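Catalase (Bacillus pumilus, PDB 4QOM) catalyses the haem-dependent breakdown of hydrogen peroxide into water and oxygen. Local coordinates at residues A[107-112]-A[185-190]; A[132-137]-A[175-180]; A[163-168]-A[446-451]. One frame throughout, in Å; residues are numbered along the deposited sequence.

Contact 1: A[107-112]-A[185-190]; sequences TLRDPR and EGIPAN. With PYG (benzene-1,2,3-triol), chain G; PYG (benzene-1,2,3-triol), chain H.
Arg112 lies across the ring of Pro188 so that CD of the proline rides above one face of the guanidinium group, displaced toward its rim and 3.7 Å from Arg112 NE. A bend at chi2 (57°) brings that flat group back beside its own segment, where its edge is put to work. NH1 and NH2 both donate, close to the guanidinium plane, to the carbonyl oxygen of Leu108, and Arg112 NH1 also reaches Asp110 O at 2.8 Å. Backbone oxygens thus fix the rotation of the group while proline packs on its face.

The link between the two backbones is made by Gly186 O, which takes the amide of Asp110 in a fairly straight bond (Asp110 N to Gly186 O 3.0 Å, 161° at the hydrogen). The same oxygen receives a CH···O contact from CA of Arg109. A water donates to both Asp110 O and Glu185 O, adding a second bridge.

Ile187 and Arg109 cross at about a right angle. With CG1 opposite the carbonyl carbon (chi1 -45°), the isoleucine carries CD1 over a face of the Arg109 guanidinium, 3.9 Å from NH2, and leaves its CG2 3.7 Å from Thr107 O. Because Gly186 has no side chain, Arg109 NH1 can settle 3.7 Å from its CA on the way to a bond with Leu181 O.

The CB of Asp110 points away from 185-190. OD2 is held by the amides of Val98 and Ile99, while OD1 lies between the O1 and O2 hydroxyls of a pyrogallol molecule that Gln159 also binds. The aspartate, presented from a loop between strands of the catalase barrel, is consistent with a place along the channel that leads to the buried haem in this family.

Contact 2: A[132-137]-A[175-180]; sequences LPIFFI and THMLTW. With PYG (benzene-1,2,3-triol), chain H; HEM (protoporphyrin IX containing Fe), chain E.
Met177 runs over the Phe136 ring, its CG above one face, 3.6 Å from the ring centroid, while SD completes a Met-aromatic contact. The methionine chain leaves with CG opposite the backbone N (chi1 180°) and then bends at chi2, which carries SD to within 3.2 Å of Ile134 O and CE on to Leu132 CD1. Leu178 meets the same phenylalanine differently, placing CD2 at the ring edge, 4.0 Å from Phe136 CE2.

Ile134 holds CG1 between its backbone N and carbonyl carbon (chi1 53°), and this directs CD1 over a face of the His176 imidazole, a little toward its rim and 3.4 Å from the ring centroid. The same methyl also touches Trp180, with CD1 of the isoleucine 3.6 Å from CD1 of the indole. Pro133 covers the six-membered ring of Trp180, CD lying 3.8 Å from its centroid in a CH-pi contact. Replacing Trp180 by alanine is likely to leave Pro133 without the aromatic face on which it rests, open a gap beside Ile134 and deprive Lys428 of its cation-pi partner.

One water donates to Phe135 O and accepts from Met177 N, standing between loop and helix, and His176 ND1 is bonded to Thr282 O. The CB of Phe135 points away from the helix: the haem methyl CMC lies over one face of its ring and CD1 of Phe136 over the other, and a pyrogallol carbon, C3, comes 3.3 Å from Phe135 CE1.

Farther out, Met146 of helix 143-150 packs on both phenylalanines, and helix 161-169 touches Phe136 and Leu178. Helix 423-431 meets His176 and supplies Lys428 for the cation-pi contact with Trp180. The loop after strand 123-130 thus lies between the haem, which Phe135 touches, and these helices.

Contact 3: A[163-168]-A[446-451]; sequences RYWDFM and ADLKGV. With PYG (benzene-1,2,3-triol), chain G.
Trp165 receives Leu448 on a face and Asp447 at its edge. The leucine methyl CD2 stands almost centrally above the indole, 3.6 Å from the centroid of the five-membered ring, in a CH-pi contact. At the edge, Trp165 NE1 donates to Asp447 OD2 at 2.9 Å (157° at the hydrogen), nearly in the indole plane and on the anti lone pair of that oxygen. Val451 CG1 brushes the same ring at a slant, 4.1 Å from Trp165 CD1.

The Tyr164 ring also presents its edge to the carboxylate, the two planes 33° apart. Its chi1 of 57° sets the ring between the backbone N and the carbonyl carbon, and from there Tyr164 OH reaches Asp447 OD2 at 2.7 Å from the syn side. One carboxylate oxygen therefore accepts two bonds from neighbouring residues of a helix, and its negative charge is likely to polarise both donors. Pyrogallol O3 gives Tyr164 OH a weak hydrogen bond.

Leu448 and Val451 are the first and last residues of a type I turn, tied by Val451 N to Leu448 O. Helix 453-466 beyond the turn adds Thr455 and Phe463 against Trp165. The arrangement is the docking of the C-terminal helical region of a catalase onto helix 161-169 of its main catalase region.

How the contacts relate
All three contacts are largely buried, but contact 3 lies farthest from the centre of the chain, and its Asp447 is partly exposed. Contact 1 joins two loops through one backbone hydrogen bond and two arginines packed on Ile187 and Pro188, contact 2 packs a loop on a helix with apolar and aromatic side chains, and contact 3 gathers two aromatic donors on one aspartate. Contacts 1 and 2 meet where Pro111 packs on Met177 and Phe136, and share one pyrogallol. Contacts 2 and 3 are joined by the successive helices 161-169 and 175-181, with Met168 against Phe136 and Trp165 against Leu178. Contacts 1 and 3 do not touch, yet both reach the other pyrogallol.

Contact 1: A[107-112]-A[185-190]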
loop_
_atom_site.group_PDB
_atom_site.type_symbol
_atom_site.label_atom_id
_atom_site.label_comp_id
_atom_site.label_asym_id
_atom_site.label_seq_id
_atom_site.Cartn_x
_atom_site.Cartn_y
_atom_site.Cartn_z
ATOM N N THR A 107 -8.494 4.774 30.839
ATOM C CA THR A 107 -8.203 4.977 32.273
ATOM C C THR A 107 -6.690 4.994 32.508
ATOM O O THR A 107 -6.263 5.073 33.669
ATOM C CB THR A 107 -8.809 3.834 33.097
ATOM O OG1 THR A 107 -8.645 2.603 32.365
ATOM C CG2 THR A 107 -10.293 4.037 33.297
ATOM N N LEU A 108 -5.871 4.914 31.449
ATOM C CA LEU A 108 -4.407 4.872 31.645
ATOM C C LEU A 108 -3.885 6.306 31.871
ATOM O O LEU A 108 -4.438 7.274 31.335
ATOM C CB LEU A 108 -3.718 4.272 30.451
ATOM C CG LEU A 108 -4.230 2.899 30.004
ATOM C CD1 LEU A 108 -3.372 2.402 28.865
ATOM C CD2 LEU A 108 -4.205 1.931 31.184
ATOM N N ARG A 109 -2.739 6.408 32.519
ATOM C CA ARG A 109 -2.003 7.683 32.587
ATOM C C ARG A 109 -1.397 8.075 31.224
ATOM O O ARG A 109 -0.813 7.249 30.535
ATOM C CB ARG A 109 -0.897 7.624 33.666
ATOM C CG ARG A 109 -0.154 8.951 33.866
ATOM C CD ARG A 109 0.812 8.964 35.043
ATOM N NE ARG A 109 0.150 8.449 36.245
ATOM C CZ ARG A 109 -0.688 9.134 37.035
ATOM N NH1 ARG A 109 -0.962 10.420 36.865
ATOM N NH2 ARG A 109 -1.294 8.492 38.024
ATOM N N ASP A 110 -1.561 9.325 30.844
ATOM C CA ASP A 110 -1.149 9.801 29.488
ATOM C C ASP A 110 -1.594 11.263 29.381
ATOM O O ASP A 110 -2.641 11.626 29.883
ATOM C CB ASP A 110 -1.851 8.963 28.369
ATOM C CG ASP A 110 -0.888 8.138 27.498
ATOM O OD1 ASP A 110 0.382 8.236 27.613
ATOM O OD2 ASP A 110 -1.435 7.308 26.683
ATOM N N PRO A 111 -0.831 12.066 28.633
ATOM C CA PRO A 111 -1.492 13.260 28.061
ATOM C C PRO A 111 -2.716 12.831 27.266
ATOM O O PRO A 111 -2.772 11.694 26.811
ATOM C CB PRO A 111 -0.415 13.876 27.163
ATOM C CG PRO A 111 0.830 13.211 27.629
ATOM C CD PRO A 111 0.452 11.846 27.983
ATOM N N ARG A 112 -3.630 13.770 27.067
ATOM C CA ARG A 112 -4.741 13.568 26.162
ATOM C C ARG A 112 -4.617 14.523 24.992
ATOM O O ARG A 112 -4.392 15.710 25.173
ATOM C CB ARG A 112 -6.065 13.774 26.902
ATOM C CG ARG A 112 -6.721 12.524 27.420
ATOM C CD ARG A 112 -5.843 11.709 28.353
ATOM N NE ARG A 112 -6.566 10.560 28.860
ATOM C CZ ARG A 112 -6.031 9.675 29.683
ATOM N NH1 ARG A 112 -4.770 9.797 30.063
ATOM N NH2 ARG A 112 -6.742 8.615 30.073
ATOM N N GLU A 185 -3.873 14.951 37.154
ATOM C CA GLU A 185 -4.283 15.428 35.795
ATOM C C GLU A 185 -3.663 14.542 34.712
ATOM O O GLU A 185 -4.081 14.612 33.515
ATOM C CB GLU A 185 -3.925 16.899 35.547
ATOM C CG GLU A 185 -4.753 17.495 34.375
ATOM C CD GLU A 185 -4.580 18.989 34.171
ATOM O OE1 GLU A 185 -3.946 19.649 35.055
ATOM O OE2 GLU A 185 -5.122 19.515 33.142
ATOM N N GLY A 186 -2.750 13.650 35.099
ATOM C CA GLY A 186 -2.347 12.565 34.197
ATOM C C GLY A 186 -3.449 11.561 33.817
ATOM O O GLY A 186 -3.269 10.828 32.847
ATOM N N ILE A 187 -4.572 11.551 34.544
ATOM C CA ILE A 187 -5.735 10.765 34.199
ATOM C C ILE A 187 -6.964 11.649 34.288
ATOM O O ILE A 187 -7.689 11.618 35.277
ATOM C CB ILE A 187 -5.907 9.487 35.073
ATOM C CG1 ILE A 187 -4.579 8.715 35.256
ATOM C CG2 ILE A 187 -6.994 8.588 34.454
ATOM C CD1 ILE A 187 -4.666 7.551 36.220
ATOM N N PRO A 188 -7.291 12.378 33.227
ATOM C CA PRO A 188 -8.575 13.080 33.175
ATOM C C PRO A 188 -9.784 12.183 33.341
ATOM O O PRO A 188 -9.745 11.037 32.924
ATOM C CB PRO A 188 -8.576 13.687 31.742
ATOM C CG PRO A 188 -7.115 13.777 31.403
ATOM C CD PRO A 188 -6.496 12.554 32.008
ATOM N N ALA A 189 -10.860 12.675 33.969
ATOM C CA ALA A 189 -12.022 11.847 34.229
ATOM C C ALA A 189 -12.694 11.390 32.968
ATOM O O ALA A 189 -13.345 10.317 32.920
ATOM C CB ALA A 189 -13.026 12.626 35.087
ATOM N N ASN A 190 -12.654 12.267 31.987
ATOM C CA ASN A 190 -13.189 11.990 30.694
ATOM C C ASN A 190 -12.684 13.100 29.730
ATOM O O ASN A 190 -11.903 13.962 30.131
ATOM C CB ASN A 190 -14.703 11.884 30.749
ATOM C CG ASN A 190 -15.331 13.135 31.346
ATOM O OD1 ASN A 190 -15.175 14.206 30.816
ATOM N ND2 ASN A 190 -16.077 12.971 32.458
HETATM C C1 PYG G . 2.992 8.457 29.403
HETATM C C2 PYG G . 2.547 7.138 29.867
HETATM C C3 PYG G . 2.998 6.685 31.226
HETATM C C4 PYG G . 3.809 7.523 31.978
HETATM C C5 PYG G . 4.213 8.740 31.481
HETATM C C6 PYG G . 3.817 9.203 30.225
HETATM O O1 PYG G . 2.679 8.996 28.189
HETATM O O2 PYG G . 1.781 6.361 29.051
HETATM O O3 PYG G . 2.646 5.471 31.812
HETATM C C1 PYG H . 2.698 12.528 21.430
HETATM C C2 PYG H . 2.070 13.210 22.556
HETATM C C3 PYG H . 2.560 12.913 23.903
HETATM C C4 PYG H . 3.596 11.997 24.125
HETATM C C5 PYG H . 4.185 11.341 23.038
HETATM C C6 PYG H . 3.728 11.609 21.752
HETATM O O1 PYG H . 2.290 12.826 20.136
HETATM O O2 PYG H . 1.090 14.068 22.329
HETATM O O3 PYG H . 1.956 13.519 24.899
HETATM O O HOH W 1 -3.287 13.999 31.045
#

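Contact 2: A[132-137]-A[175-180]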
loop_
_atom_site.group_PDB
_atom_site.type_symbol
_atom_site.label_atom_id
_atom_site.label_comp_id
_atom_site.label_asym_id
_atom_site.label_seq_id
_atom_site.Cartn_x
_atom_site.Cartn_y
_atom_site.Cartn_z
ATOM N N LEU A 132 -2.473 18.914 28.505
ATOM C CA LEU A 132 -1.357 19.518 29.264
ATOM C C LEU A 132 -0.647 20.509 28.366
ATOM O O LEU A 132 -0.537 20.357 27.150
ATOM C CB LEU A 132 -0.363 18.453 29.739
ATOM C CG LEU A 132 -0.998 17.274 30.498
ATOM C CD1 LEU A 132 0.113 16.332 30.938
ATOM C CD2 LEU A 132 -1.794 17.754 31.681
ATOM N N PRO A 133 -0.155 21.627 28.952
ATOM C CA PRO A 133 0.300 22.785 28.156
ATOM C C PRO A 133 1.776 22.838 27.797
ATOM O O PRO A 133 2.196 23.790 27.108
ATOM C CB PRO A 133 -0.046 23.979 29.098
ATOM C CG PRO A 133 0.209 23.385 30.433
ATOM C CD PRO A 133 -0.403 21.990 30.348
ATOM N N ILE A 134 2.515 21.771 28.150
ATOM C CA ILE A 134 3.937 21.669 27.810
ATOM C C ILE A 134 4.229 20.277 27.271
ATOM O O ILE A 134 3.350 19.449 27.199
ATOM C CB ILE A 134 4.820 21.957 29.018
ATOM C CG1 ILE A 134 4.404 21.072 30.206
ATOM C CG2 ILE A 134 4.712 23.413 29.408
ATOM C CD1 ILE A 134 5.350 21.107 31.344
ATOM N N PHE A 135 5.480 20.028 26.921
ATOM C CA PHE A 135 5.865 18.713 26.441
ATOM C C PHE A 135 7.163 18.242 27.125
ATOM O O PHE A 135 7.846 19.017 27.807
ATOM C CB PHE A 135 6.017 18.767 24.905
ATOM C CG PHE A 135 5.690 17.470 24.228
ATOM C CD1 PHE A 135 4.435 17.016 24.289
ATOM C CD2 PHE A 135 6.642 16.771 23.533
ATOM C CE1 PHE A 135 4.087 15.830 23.636
ATOM C CE2 PHE A 135 6.324 15.570 22.892
ATOM C CZ PHE A 135 5.057 15.096 22.966
ATOM N N PHE A 136 7.505 17.003 26.920
ATOM C CA PHE A 136 8.635 16.291 27.535
ATOM C C PHE A 136 9.962 16.688 26.902
ATOM O O PHE A 136 10.984 16.557 27.521
ATOM C CB PHE A 136 8.540 14.818 27.218
ATOM C CG PHE A 136 7.263 14.152 27.662
ATOM C CD1 PHE A 136 6.188 14.010 26.767
ATOM C CD2 PHE A 136 7.183 13.565 28.909
ATOM C CE1 PHE A 136 5.026 13.377 27.151
ATOM C CE2 PHE A 136 6.023 12.891 29.298
ATOM C CZ PHE A 136 4.957 12.797 28.412
ATOM N N ILE A 137 9.902 17.072 25.629
ATOM C CA ILE A 137 11.081 17.345 24.827
ATOM C C ILE A 137 10.889 18.638 24.025
ATOM O O ILE A 137 9.789 19.192 23.962
ATOM C CB ILE A 137 11.450 16.175 23.870
ATOM C CG1 ILE A 137 10.253 15.825 22.946
ATOM C CG2 ILE A 137 11.927 14.938 24.631
ATOM C CD1 ILE A 137 10.606 14.926 21.794
ATOM N N THR A 175 11.467 17.427 32.919
ATOM C CA THR A 175 11.120 17.463 34.320
ATOM C C THR A 175 9.817 18.256 34.581
ATOM O O THR A 175 8.998 17.855 35.409
ATOM C CB THR A 175 12.328 18.077 35.122
ATOM O OG1 THR A 175 13.511 17.280 34.897
ATOM C CG2 THR A 175 12.012 17.998 36.622
ATOM N N HIS A 176 9.624 19.359 33.879
ATOM C CA HIS A 176 8.387 20.126 34.065
ATOM C C HIS A 176 7.205 19.300 33.661
ATOM O O HIS A 176 6.204 19.193 34.357
ATOM C CB HIS A 176 8.486 21.452 33.285
ATOM C CG HIS A 176 7.397 22.433 33.563
ATOM N ND1 HIS A 176 7.127 23.487 32.716
ATOM C CD2 HIS A 176 6.475 22.503 34.547
ATOM C CE1 HIS A 176 6.081 24.158 33.164
ATOM N NE2 HIS A 176 5.673 23.588 34.278
ATOM N N MET A 177 7.280 18.699 32.492
ATOM C CA MET A 177 6.177 17.836 32.010
ATOM C C MET A 177 5.769 16.704 32.955
ATOM O O MET A 177 4.588 16.482 33.235
ATOM C CB MET A 177 6.487 17.294 30.615
ATOM C CG MET A 177 5.376 16.390 30.076
ATOM S SD MET A 177 3.926 17.368 29.590
ATOM C CE MET A 177 3.058 16.250 28.462
ATOM N N LEU A 178 6.765 16.003 33.489
ATOM C CA LEU A 178 6.504 14.895 34.425
ATOM C C LEU A 178 5.846 15.366 35.703
ATOM O O LEU A 178 5.053 14.678 36.272
ATOM C CB LEU A 178 7.790 14.151 34.711
ATOM C CG LEU A 178 8.377 13.527 33.417
ATOM C CD1 LEU A 178 9.834 13.148 33.582
ATOM C CD2 LEU A 178 7.547 12.331 32.996
ATOM N N THR A 179 6.193 16.594 36.143
ATOM C CA THR A 179 5.557 17.225 37.299
ATOM C C THR A 179 4.081 17.526 37.066
ATOM O O THR A 179 3.309 17.528 38.001
ATOM C CB THR A 179 6.367 18.504 37.693
ATOM O OG1 THR A 179 7.734 18.105 37.877
ATOM C CG2 THR A 179 5.833 19.097 38.955
ATOM N N TRP A 180 3.665 17.740 35.810
ATOM C CA TRP A 180 2.228 17.823 35.517
ATOM C C TRP A 180 1.584 16.435 35.367
ATOM O O TRP A 180 0.499 16.169 35.885
ATOM C CB TRP A 180 1.976 18.588 34.215
ATOM C CG TRP A 180 2.125 20.068 34.248
ATOM C CD1 TRP A 180 3.293 20.762 34.282
ATOM C CD2 TRP A 180 1.082 21.026 34.104
ATOM N NE1 TRP A 180 3.028 22.099 34.231
ATOM C CE2 TRP A 180 1.687 22.297 34.125
ATOM C CE3 TRP A 180 -0.309 20.953 34.027
ATOM C CZ2 TRP A 180 0.959 23.472 34.020
ATOM C CZ3 TRP A 180 -1.023 22.149 33.895
ATOM C CH2 TRP A 180 -0.394 23.371 33.953
HETATM C C1 PYG H . 2.698 12.528 21.430
HETATM C C2 PYG H . 2.070 13.210 22.556
HETATM C C3 PYG H . 2.560 12.913 23.903
HETATM C C4 PYG H . 3.596 11.997 24.125
HETATM C C5 PYG H . 4.185 11.341 23.038
HETATM C C6 PYG H . 3.728 11.609 21.752
HETATM O O1 PYG H . 2.290 12.826 20.136
HETATM O O2 PYG H . 1.090 14.068 22.329
HETATM O O3 PYG H . 1.956 13.519 24.899
HETATM C CHA HEM E . -0.825 12.448 16.583
HETATM C CHB HEM E . 3.809 13.253 15.577
HETATM C CHC HEM E . 4.158 16.211 19.535
HETATM C CHD HEM E . -0.698 16.236 19.677
HETATM C C1A HEM E . 0.414 12.381 16.009
HETATM C C2A HEM E . 0.765 11.510 14.939
HETATM C C3A HEM E . 2.060 11.766 14.640
HETATM C C4A HEM E . 2.519 12.736 15.549
HETATM C CMA HEM E . 2.892 11.143 13.570
HETATM C CAA HEM E . -0.162 10.602 14.199
HETATM C CBA HEM E . -0.925 11.459 13.171
HETATM C CGA HEM E . -1.926 10.698 12.322
HETATM O O1A HEM E . -2.852 11.345 11.701
HETATM O O2A HEM E . -1.781 9.453 12.190
HETATM C C1B HEM E . 4.270 14.104 16.606
HETATM C C2B HEM E . 5.642 14.501 16.696
HETATM C C3B HEM E . 5.745 15.268 17.805
HETATM C C4B HEM E . 4.407 15.433 18.371
HETATM C CMB HEM E . 6.750 14.071 15.775
HETATM C CAB HEM E . 6.941 15.925 18.337
HETATM C CBB HEM E . 8.013 15.751 17.600
HETATM C C1C HEM E . 2.846 16.496 19.907
HETATM C C2C HEM E . 2.456 17.661 20.588
HETATM C C3C HEM E . 1.090 17.646 20.666
HETATM C C4C HEM E . 0.600 16.542 19.913
HETATM C CMC HEM E . 3.364 18.656 21.241
HETATM C CAC HEM E . 0.262 18.678 21.206
HETATM C CBC HEM E . 0.788 19.890 21.383
HETATM C C1D HEM E . -1.070 15.159 18.850
HETATM C C2D HEM E . -2.470 14.764 18.746
HETATM C C3D HEM E . -2.517 13.703 17.906
HETATM C C4D HEM E . -1.127 13.463 17.501
HETATM C CMD HEM E . -3.609 15.456 19.451
HETATM C CAD HEM E . -3.752 12.961 17.469
HETATM C CBD HEM E . -4.515 13.743 16.372
HETATM C CGD HEM E . -5.768 12.987 16.001
HETATM O O1D HEM E . -6.740 13.128 16.781
HETATM O O2D HEM E . -5.758 12.215 14.985
HETATM N NA HEM E . 1.479 13.139 16.377
HETATM N NB HEM E . 3.605 14.730 17.569
HETATM N NC HEM E . 1.696 15.920 19.408
HETATM N ND HEM E . -0.312 14.347 18.108
HETATM FE FE HEM E . 1.554 14.536 17.845
HETATM O O HOH W 2 8.994 19.325 30.335
#

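Contact 3: A[163-168]-A[446-451]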
loop_
_atom_site.group_PDB
_atom_site.type_symbol
_atom_site.label_atom_id
_atom_site.label_comp_id
_atom_site.label_asym_id
_atom_site.label_seq_id
_atom_site.Cartn_x
_atom_site.Cartn_y
_atom_site.Cartn_z
ATOM N N ARG A 163 12.112 1.671 31.162
ATOM C CA ARG A 163 12.554 2.176 29.847
ATOM C C ARG A 163 12.315 3.694 29.667
ATOM O O ARG A 163 13.175 4.376 29.303
ATOM C CB ARG A 163 11.852 1.331 28.751
ATOM C CG ARG A 163 12.222 -0.143 28.795
ATOM C CD ARG A 163 11.414 -0.966 27.768
ATOM N NE ARG A 163 11.990 -0.792 26.440
ATOM C CZ ARG A 163 11.533 0.020 25.510
ATOM N NH1 ARG A 163 12.218 0.139 24.413
ATOM N NH2 ARG A 163 10.446 0.728 25.686
ATOM N N TYR A 164 11.111 4.163 29.938
ATOM C CA TYR A 164 10.850 5.542 29.709
ATOM C C TYR A 164 11.498 6.374 30.775
ATOM O O TYR A 164 11.915 7.493 30.521
ATOM C CB TYR A 164 9.383 5.835 29.575
ATOM C CG TYR A 164 8.421 5.476 30.679
ATOM C CD1 TYR A 164 8.202 6.318 31.757
ATOM C CD2 TYR A 164 7.560 4.437 30.502
ATOM C CE1 TYR A 164 7.231 6.002 32.697
ATOM C CE2 TYR A 164 6.522 4.175 31.365
ATOM C CZ TYR A 164 6.374 4.933 32.487
ATOM O OH TYR A 164 5.403 4.611 33.412
ATOM N N TRP A 165 11.590 5.857 32.005
ATOM C CA TRP A 165 12.410 6.700 32.996
ATOM C C TRP A 165 13.886 6.769 32.655
ATOM O O TRP A 165 14.537 7.789 32.922
ATOM C CB TRP A 165 12.226 6.183 34.415
ATOM C CG TRP A 165 10.895 6.585 35.005
ATOM C CD1 TRP A 165 9.822 5.815 35.196
ATOM C CD2 TRP A 165 10.558 7.875 35.452
ATOM N NE1 TRP A 165 8.810 6.530 35.752
ATOM C CE2 TRP A 165 9.256 7.818 35.913
ATOM C CE3 TRP A 165 11.274 9.073 35.578
ATOM C CZ2 TRP A 165 8.595 8.928 36.413
ATOM C CZ3 TRP A 165 10.600 10.199 36.072
ATOM C CH2 TRP A 165 9.307 10.078 36.552
ATOM N N ASP A 166 14.447 5.741 32.038
ATOM C CA ASP A 166 15.845 5.820 31.524
ATOM C C ASP A 166 15.966 6.979 30.547
ATOM O O ASP A 166 16.746 7.912 30.745
ATOM C CB ASP A 166 16.245 4.519 30.821
ATOM C CG ASP A 166 17.701 4.515 30.341
ATOM O OD1 ASP A 166 18.525 5.173 31.005
ATOM O OD2 ASP A 166 18.028 3.706 29.422
ATOM N N PHE A 167 15.105 7.031 29.551
ATOM C CA PHE A 167 15.066 8.144 28.643
ATOM C C PHE A 167 14.798 9.489 29.309
ATOM O O PHE A 167 15.495 10.434 29.058
ATOM C CB PHE A 167 13.987 7.924 27.551
ATOM C CG PHE A 167 13.865 9.044 26.567
ATOM C CD1 PHE A 167 14.698 9.123 25.418
ATOM C CD2 PHE A 167 12.980 10.099 26.802
ATOM C CE1 PHE A 167 14.627 10.216 24.593
ATOM C CE2 PHE A 167 12.919 11.209 26.008
ATOM C CZ PHE A 167 13.752 11.291 24.884
ATOM N N MET A 168 13.760 9.572 30.135
ATOM C CA MET A 168 13.342 10.861 30.697
ATOM C C MET A 168 14.430 11.391 31.587
ATOM O O MET A 168 14.671 12.611 31.619
ATOM C CB MET A 168 12.012 10.745 31.434
ATOM C CG MET A 168 10.819 10.444 30.543
ATOM S SD MET A 168 10.400 11.680 29.325
ATOM C CE MET A 168 9.191 10.654 28.454
ATOM N N ALA A 446 4.867 4.984 42.870
ATOM C CA ALA A 446 4.345 3.753 42.290
ATOM C C ALA A 446 4.988 3.446 40.938
ATOM O O ALA A 446 5.146 2.267 40.567
ATOM C CB ALA A 446 2.840 3.829 42.111
ATOM N N ASP A 447 5.309 4.496 40.208
ATOM C CA ASP A 447 5.940 4.352 38.898
ATOM C C ASP A 447 7.405 4.064 38.920
ATOM O O ASP A 447 7.920 3.404 38.031
ATOM C CB ASP A 447 5.693 5.592 38.062
ATOM C CG ASP A 447 5.292 5.269 36.643
ATOM O OD1 ASP A 447 4.217 4.671 36.446
ATOM O OD2 ASP A 447 6.025 5.721 35.745
ATOM N N LEU A 448 8.116 4.614 39.920
ATOM C CA LEU A 448 9.553 4.508 39.988
ATOM C C LEU A 448 10.034 3.309 40.819
ATOM O O LEU A 448 11.219 2.948 40.766
ATOM C CB LEU A 448 10.127 5.789 40.589
ATOM C CG LEU A 448 10.243 6.908 39.580
ATOM C CD1 LEU A 448 10.377 8.273 40.289
ATOM C CD2 LEU A 448 11.455 6.742 38.649
ATOM N N LYS A 449 9.174 2.768 41.654
ATOM C CA LYS A 449 9.686 1.853 42.704
ATOM C C LYS A 449 10.392 0.622 42.145
ATOM O O LYS A 449 11.311 0.102 42.779
ATOM C CB LYS A 449 8.579 1.446 43.645
ATOM C CG LYS A 449 7.548 0.585 42.962
ATOM C CD LYS A 449 6.394 0.375 43.907
ATOM C CE LYS A 449 5.390 -0.588 43.337
ATOM N NZ LYS A 449 4.046 -0.175 43.820
ATOM N N GLY A 450 10.005 0.168 40.951
ATOM C CA GLY A 450 10.657 -0.954 40.299
ATOM C C GLY A 450 11.812 -0.684 39.321
ATOM O O GLY A 450 12.378 -1.619 38.797
ATOM N N VAL A 451 12.182 0.563 39.088
ATOM C CA VAL A 451 13.167 0.893 38.056
ATOM C C VAL A 451 14.594 0.747 38.579
ATOM O O VAL A 451 14.815 0.704 39.797
ATOM C CB VAL A 451 12.925 2.276 37.411
ATOM C CG1 VAL A 451 11.451 2.473 37.039
ATOM C CG2 VAL A 451 13.410 3.356 38.277
HETATM C C1 PYG G . 2.992 8.457 29.403
HETATM C C2 PYG G . 2.547 7.138 29.867
HETATM C C3 PYG G . 2.998 6.685 31.226
HETATM C C4 PYG G . 3.809 7.523 31.978
HETATM C C5 PYG G . 4.213 8.740 31.481
HETATM C C6 PYG G . 3.817 9.203 30.225
HETATM O O1 PYG G . 2.679 8.996 28.189
HETATM O O2 PYG G . 1.781 6.361 29.051
HETATM O O3 PYG G . 2.646 5.471 31.812
#